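Local coordinates for protein putative phophotriesterase (Proteus mirabilis, PDB 3RHG) that binds two divalent metal ions, zinc in this crystal, and probably hydrolyses ester bonds as a member of the phosphotriesterase family of amidohydrolases, at residues E209-L214 and C241-R246; V248-D253 and A278-R283. One frame throughout, in Å; residues are numbered along the deposited sequence.

Contact 1 (E209-L214 and C241-R246)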
loop_
_atom_site.group_PDB
_atom_site.type_symbol
_atom_site.label_atom_id
_atom_site.label_comp_id
_atom_site.label_asym_id
_atom_site.label_seq_id
_atom_site.Cartn_x
_atom_site.Cartn_y
_atom_site.Cartn_z
ATOM N N GLU A 209 7.744 -22.995 -19.877
ATOM C CA GLU A 209 7.062 -24.283 -20.056
ATOM C C GLU A 209 5.618 -24.115 -20.540
ATOM O O GLU A 209 5.125 -24.922 -21.344
ATOM C CB GLU A 209 7.168 -25.176 -18.828
ATOM C CG GLU A 209 6.236 -24.820 -17.790
ATOM C CD GLU A 209 6.286 -25.779 -16.604
ATOM O OE1 GLU A 209 6.133 -27.025 -16.758
ATOM O OE2 GLU A 209 6.478 -25.257 -15.510
ATOM N N VAL A 210 4.955 -23.038 -20.116
ATOM C CA VAL A 210 3.611 -22.771 -20.607
ATOM C C VAL A 210 3.669 -22.457 -22.113
ATOM O O VAL A 210 2.852 -22.960 -22.895
ATOM C CB VAL A 210 2.980 -21.596 -19.843
ATOM C CG1 VAL A 210 1.778 -21.012 -20.591
ATOM C CG2 VAL A 210 2.623 -22.037 -18.403
ATOM N N LEU A 211 4.650 -21.653 -22.523
ATOM C CA LEU A 211 4.788 -21.325 -23.945
ATOM C C LEU A 211 5.301 -22.499 -24.774
ATOM O O LEU A 211 4.976 -22.616 -25.967
ATOM C CB LEU A 211 5.638 -20.062 -24.152
ATOM C CG LEU A 211 5.005 -18.813 -23.517
ATOM C CD1 LEU A 211 5.834 -17.588 -23.853
ATOM C CD2 LEU A 211 3.564 -18.637 -23.994
ATOM N N ASP A 212 6.067 -23.400 -24.164
ATOM C CA ASP A 212 6.454 -24.597 -24.914
ATOM C C ASP A 212 5.197 -25.391 -25.295
ATOM O O ASP A 212 5.138 -25.971 -26.370
ATOM C CB ASP A 212 7.416 -25.484 -24.130
ATOM C CG ASP A 212 8.806 -24.908 -24.037
ATOM O OD1 ASP A 212 9.117 -23.911 -24.731
ATOM O OD2 ASP A 212 9.607 -25.451 -23.269
ATOM N N ILE A 213 4.195 -25.419 -24.413
ATOM C CA ILE A 213 2.945 -26.075 -24.772
ATOM C C ILE A 213 2.142 -25.261 -25.794
ATOM O O ILE A 213 1.764 -25.786 -26.838
ATOM C CB ILE A 213 2.091 -26.418 -23.517
ATOM C CG1 ILE A 213 2.802 -27.489 -22.651
ATOM C CG2 ILE A 213 0.675 -26.839 -23.926
ATOM C CD1 ILE A 213 2.229 -27.587 -21.229
ATOM N N LEU A 214 1.895 -23.975 -25.501
ATOM C CA LEU A 214 1.006 -23.187 -26.352
ATOM C C LEU A 214 1.600 -22.916 -27.714
ATOM O O LEU A 214 0.893 -22.985 -28.716
ATOM C CB LEU A 214 0.643 -21.845 -25.699
ATOM C CG LEU A 214 -0.243 -21.963 -24.461
ATOM C CD1 LEU A 214 -0.417 -20.577 -23.798
ATOM C CD2 LEU A 214 -1.606 -22.570 -24.862
ATOM N N CYS A 241 11.828 -10.281 -20.686
ATOM C CA CYS A 241 12.247 -10.118 -22.086
ATOM C C CYS A 241 12.286 -11.455 -22.850
ATOM O O CYS A 241 11.998 -11.500 -24.050
ATOM C CB CYS A 241 13.595 -9.393 -22.171
ATOM S SG CYS A 241 13.475 -7.687 -21.626
ATOM N N LYS A 242 12.642 -12.548 -22.162
ATOM C CA LYS A 242 12.647 -13.869 -22.787
ATOM C C LYS A 242 11.222 -14.218 -23.249
ATOM O O LYS A 242 11.016 -14.761 -24.341
ATOM C CB LYS A 242 13.149 -14.901 -21.780
ATOM C CG LYS A 242 13.498 -16.269 -22.345
ATOM C CD LYS A 242 14.017 -17.175 -21.205
ATOM C CE LYS A 242 15.034 -18.194 -21.666
ATOM N NZ LYS A 242 14.413 -19.322 -22.404
ATOM N N MET A 243 10.227 -13.881 -22.431
ATOM C CA MET A 243 8.833 -14.165 -22.787
ATOM C C MET A 243 8.400 -13.274 -23.940
ATOM O O MET A 243 7.773 -13.727 -24.896
ATOM C CB MET A 243 7.905 -13.946 -21.588
ATOM C CG MET A 243 8.166 -14.872 -20.399
ATOM S SD MET A 243 8.137 -16.640 -20.798
ATOM C CE MET A 243 9.888 -17.051 -20.858
ATOM N N LEU A 244 8.720 -11.993 -23.835
ATOM C CA LEU A 244 8.334 -11.055 -24.891
ATOM C C LEU A 244 8.969 -11.454 -26.217
ATOM O O LEU A 244 8.362 -11.299 -27.291
ATOM C CB LEU A 244 8.722 -9.635 -24.504
ATOM C CG LEU A 244 7.937 -9.028 -23.319
ATOM C CD1 LEU A 244 8.718 -7.889 -22.629
ATOM C CD2 LEU A 244 6.571 -8.535 -23.775
ATOM N N ASP A 245 10.192 -11.975 -26.154
ATOM C CA ASP A 245 10.883 -12.348 -27.389
ATOM C C ASP A 245 10.203 -13.532 -28.079
ATOM O O ASP A 245 10.384 -13.742 -29.281
ATOM C CB ASP A 245 12.359 -12.645 -27.131
ATOM C CG ASP A 245 13.174 -11.401 -26.908
ATOM O OD1 ASP A 245 12.669 -10.297 -27.215
ATOM O OD2 ASP A 245 14.329 -11.530 -26.435
ATOM N N ARG A 246 9.404 -14.293 -27.325
ATOM C CA ARG A 246 8.627 -15.377 -27.907
ATOM C C ARG A 246 7.327 -14.880 -28.545
ATOM O O ARG A 246 6.586 -15.655 -29.163
ATOM C CB ARG A 246 8.381 -16.513 -26.886
ATOM C CG ARG A 246 9.693 -17.125 -26.391
ATOM C CD ARG A 246 9.488 -18.338 -25.491
ATOM N NE ARG A 246 8.951 -19.449 -26.253
ATOM C CZ ARG A 246 8.782 -20.672 -25.759
ATOM N NH1 ARG A 246 9.119 -20.921 -24.492
ATOM N NH2 ARG A 246 8.282 -21.637 -26.533
#
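Arg246 reaches from just past the end of helix 237-245 across Leu211 to Asp212 on helix 207-217. Its CB and CD each pack against Leu211 CD1, both at 4.1 Å. A bend at chi3 (68°) lays the guanidinium over the base of Leu211; the two side chains run past each other in opposite directions. NE lies 4.0 Å from Leu211 CB. That same CB sits over the centre of one guanidinium face, 3.6 Å from Arg246 CZ. The tip meets Asp212 end-on. NH1 and NH2 both donate to Asp212 OD1, each at 3.0 Å, so one oxygen takes both bonds. Neither bond is straight, with N-H...O angles of 139°. The carboxylate and guanidinium planes stand 50° apart. NH2 uses the anti lone pair of OD1, while NH1 comes from above the carboxylate plane. On the inner side, Leu211 CD1 touches Met243 SD at 3.9 Å, and Met243 in turn packs on Leu250 of the neighbouring strand. The stronger polar partner of Arg246 is Asp208, one turn before Asp212, whose OD1 forms a salt bridge with NH1; Asp208 also pairs with Lys242. The contact therefore joins two consecutive outer helices of the barrel. Two acids on one helix probably stabilise the positive charge of Arg246, while the leucine on one face probably helps to hold the group in place.

Contact 2 (V248-D253 and A278-R283); sequences VWLEFD and ATLIER
Leu280 of helix 270-282 packs against strand 249-252 and meets Phe252 and Leu250 there. All three side chains are buried, and the contact is wholly apolar. One methyl, Leu280 CD1, does the touching. It lies 3.8 Å from Phe252 CZ and 3.9 Å from Phe252 CE2, so it meets the outer end of the ring, and the two side chains approach at a slant. The second partner is looser, with Leu250 CD1 4.5 Å from Leu280 CD1. Leu250 and Phe252 are two residues apart on the strand and so face the same way, toward the helix. With CG anti to the carbonyl carbon (chi1 -69°), the Phe252 ring presents CZ and CE2 to the leucine methyl.

The next shell closes around this group. Gln240 of helix 237-245 touches both Phe252 and Leu280, and Ile289 of strand 289-291 touches the same two residues. The alternate residues of the strand turn from the helix. Among them, Glu251 accepts a hydrogen bond from Asn197. Just after the strand, Asp253 OD1 is hydrogen-bonded to ND1 of the zinc ligand His229, and so probably helps to orient that first-shell histidine. The segments form part of the beta-alpha-beta unit of strand 249-252, helix 270-282 and strand 289-291. In this (beta/alpha)8 barrel, strand 249-252 runs between parallel strands 225-227 and 289-291, while helix 270-282 packs outside it beside helix 237-245.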
loop_
_atom_site.group_PDB
_atom_site.type_symbol
_atom_site.label_atom_id
_atom_site.label_comp_id
_atom_site.label_asym_id
_atom_site.label_seq_id
_atom_site.Cartn_x
_atom_site.Cartn_y
_atom_site.Cartn_z
ATOM N N VAL A 248 4.601 -13.093 -27.188
ATOM C CA VAL A 248 3.359 -12.981 -26.441
ATOM C C VAL A 248 3.237 -11.632 -25.745
ATOM O O VAL A 248 4.210 -10.864 -25.673
ATOM C CB VAL A 248 3.228 -14.113 -25.383
ATOM C CG1 VAL A 248 3.299 -15.475 -26.085
ATOM C CG2 VAL A 248 4.269 -13.944 -24.246
ATOM N N TRP A 249 2.044 -11.355 -25.214
ATOM C CA TRP A 249 1.809 -10.157 -24.430
ATOM C C TRP A 249 2.098 -10.420 -22.963
ATOM O O TRP A 249 1.726 -11.483 -22.435
ATOM C CB TRP A 249 0.346 -9.729 -24.550
ATOM C CG TRP A 249 -0.092 -9.348 -25.921
ATOM C CD1 TRP A 249 -0.468 -10.189 -26.931
ATOM C CD2 TRP A 249 -0.230 -8.009 -26.440
ATOM N NE1 TRP A 249 -0.833 -9.459 -28.047
ATOM C CE2 TRP A 249 -0.722 -8.123 -27.760
ATOM C CE3 TRP A 249 -0.040 -6.737 -25.894
ATOM C CZ2 TRP A 249 -0.965 -7.002 -28.574
ATOM C CZ3 TRP A 249 -0.275 -5.613 -26.710
ATOM C CH2 TRP A 249 -0.758 -5.764 -28.026
ATOM N N LEU A 250 2.753 -9.483 -22.291
ATOM C CA LEU A 250 2.844 -9.541 -20.840
ATOM C C LEU A 250 1.784 -8.625 -20.265
ATOM O O LEU A 250 1.718 -7.452 -20.612
ATOM C CB LEU A 250 4.236 -9.133 -20.322
ATOM C CG LEU A 250 5.366 -10.113 -20.664
ATOM C CD1 LEU A 250 6.652 -9.690 -19.917
ATOM C CD2 LEU A 250 5.002 -11.547 -20.312
ATOM N N GLU A 251 0.968 -9.158 -19.365
ATOM C CA GLU A 251 -0.092 -8.381 -18.751
ATOM C C GLU A 251 0.250 -8.096 -17.294
ATOM O O GLU A 251 0.478 -9.027 -16.492
ATOM C CB GLU A 251 -1.409 -9.150 -18.836
ATOM C CG GLU A 251 -2.582 -8.484 -18.147
ATOM C CD GLU A 251 -3.840 -9.280 -18.391
ATOM O OE1 GLU A 251 -4.195 -10.183 -17.577
ATOM O OE2 GLU A 251 -4.455 -9.040 -19.441
ATOM N N PHE A 252 0.321 -6.807 -16.968
ATOM C CA PHE A 252 0.522 -6.322 -15.619
ATOM C C PHE A 252 -0.855 -5.970 -15.138
ATOM O O PHE A 252 -1.346 -4.860 -15.369
ATOM C CB PHE A 252 1.470 -5.110 -15.606
ATOM C CG PHE A 252 2.898 -5.464 -15.950
ATOM C CD1 PHE A 252 3.860 -5.587 -14.950
ATOM C CD2 PHE A 252 3.272 -5.691 -17.274
ATOM C CE1 PHE A 252 5.186 -5.932 -15.267
ATOM C CE2 PHE A 252 4.583 -6.026 -17.615
ATOM C CZ PHE A 252 5.555 -6.137 -16.611
ATOM N N ASP A 253 -1.514 -6.942 -14.516
ATOM C CA ASP A 253 -2.913 -6.784 -14.164
ATOM C C ASP A 253 -3.130 -6.669 -12.647
ATOM O O ASP A 253 -4.265 -6.801 -12.176
ATOM C CB ASP A 253 -3.726 -7.963 -14.732
ATOM C CG ASP A 253 -3.081 -9.297 -14.446
ATOM O OD1 ASP A 253 -2.525 -9.427 -13.348
ATOM O OD2 ASP A 253 -3.082 -10.190 -15.324
ATOM N N ALA A 278 8.081 0.878 -17.366
ATOM C CA ALA A 278 8.875 1.944 -18.017
ATOM C C ALA A 278 10.118 1.326 -18.633
ATOM O O ALA A 278 10.484 1.646 -19.765
ATOM C CB ALA A 278 9.272 3.040 -17.013
ATOM N N THR A 279 10.781 0.437 -17.887
ATOM C CA THR A 279 12.007 -0.189 -18.403
ATOM C C THR A 279 11.754 -1.061 -19.650
ATOM O O THR A 279 12.526 -1.023 -20.626
ATOM C CB THR A 279 12.763 -0.936 -17.291
ATOM O OG1 THR A 279 13.122 0.011 -16.274
ATOM C CG2 THR A 279 14.041 -1.601 -17.830
ATOM N N LEU A 280 10.682 -1.842 -19.634
ATOM C CA LEU A 280 10.330 -2.625 -20.800
ATOM C C LEU A 280 10.059 -1.729 -22.008
ATOM O O LEU A 280 10.443 -2.064 -23.119
ATOM C CB LEU A 280 9.107 -3.504 -20.508
ATOM C CG LEU A 280 9.359 -4.687 -19.554
ATOM C CD1 LEU A 280 8.047 -5.463 -19.349
ATOM C CD2 LEU A 280 10.456 -5.624 -20.076
ATOM N N ILE A 281 9.371 -0.607 -21.795
ATOM C CA ILE A 281 9.096 0.336 -22.902
ATOM C C ILE A 281 10.412 0.861 -23.446
ATOM O O ILE A 281 10.588 0.994 -24.665
ATOM C CB ILE A 281 8.171 1.513 -22.432
ATOM C CG1 ILE A 281 6.784 0.938 -22.075
ATOM C CG2 ILE A 281 8.138 2.656 -23.470
ATOM C CD1 ILE A 281 5.863 1.893 -21.328
ATOM N N GLU A 282 11.350 1.169 -22.553
ATOM C CA GLU A 282 12.633 1.718 -23.000
ATOM C C GLU A 282 13.466 0.671 -23.738
ATOM O O GLU A 282 14.305 1.010 -24.583
ATOM C CB GLU A 282 13.389 2.366 -21.832
ATOM C CG GLU A 282 12.684 3.644 -21.374
ATOM C CD GLU A 282 13.201 4.210 -20.078
ATOM O OE1 GLU A 282 13.850 3.473 -19.299
ATOM O OE2 GLU A 282 12.941 5.410 -19.832
ATOM N N ARG A 283 13.193 -0.600 -23.450
ATOM C CA ARG A 283 13.819 -1.723 -24.138
ATOM C C ARG A 283 13.104 -2.047 -25.454
ATOM O O ARG A 283 13.533 -2.939 -26.187
ATOM C CB ARG A 283 13.854 -2.981 -23.254
ATOM C CG ARG A 283 14.882 -2.944 -22.095
ATOM C CD ARG A 283 16.281 -3.360 -22.550
ATOM N NE ARG A 283 16.403 -4.815 -22.665
ATOM C CZ ARG A 283 16.831 -5.613 -21.687
ATOM N NH1 ARG A 283 17.182 -5.098 -20.515
ATOM N NH2 ARG A 283 16.903 -6.927 -21.877
#

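Overall arrangement
The two contacts follow one another along the barrel. Contact 1 joins helix 207-217 to helix 237-245, and contact 2 joins the next strand, 249-252, to helix 270-282. Their centres are 14 Å apart. Contact 1 is partly buried and mixes a charged pair, near solvent, with an apolar patch further in. Contact 2 is entirely buried and apolar, a strand-to-helix packing closer to the metal site. They also touch directly: Leu244 CD2 lies 3.7 Å from Leu250 CG, and Leu211 CD2 lies 3.8 Å from Val248 CG1. Helix 237-245 bears on both: Met243 takes part in contact 1, and Leu244 packs on the strand of contact 2.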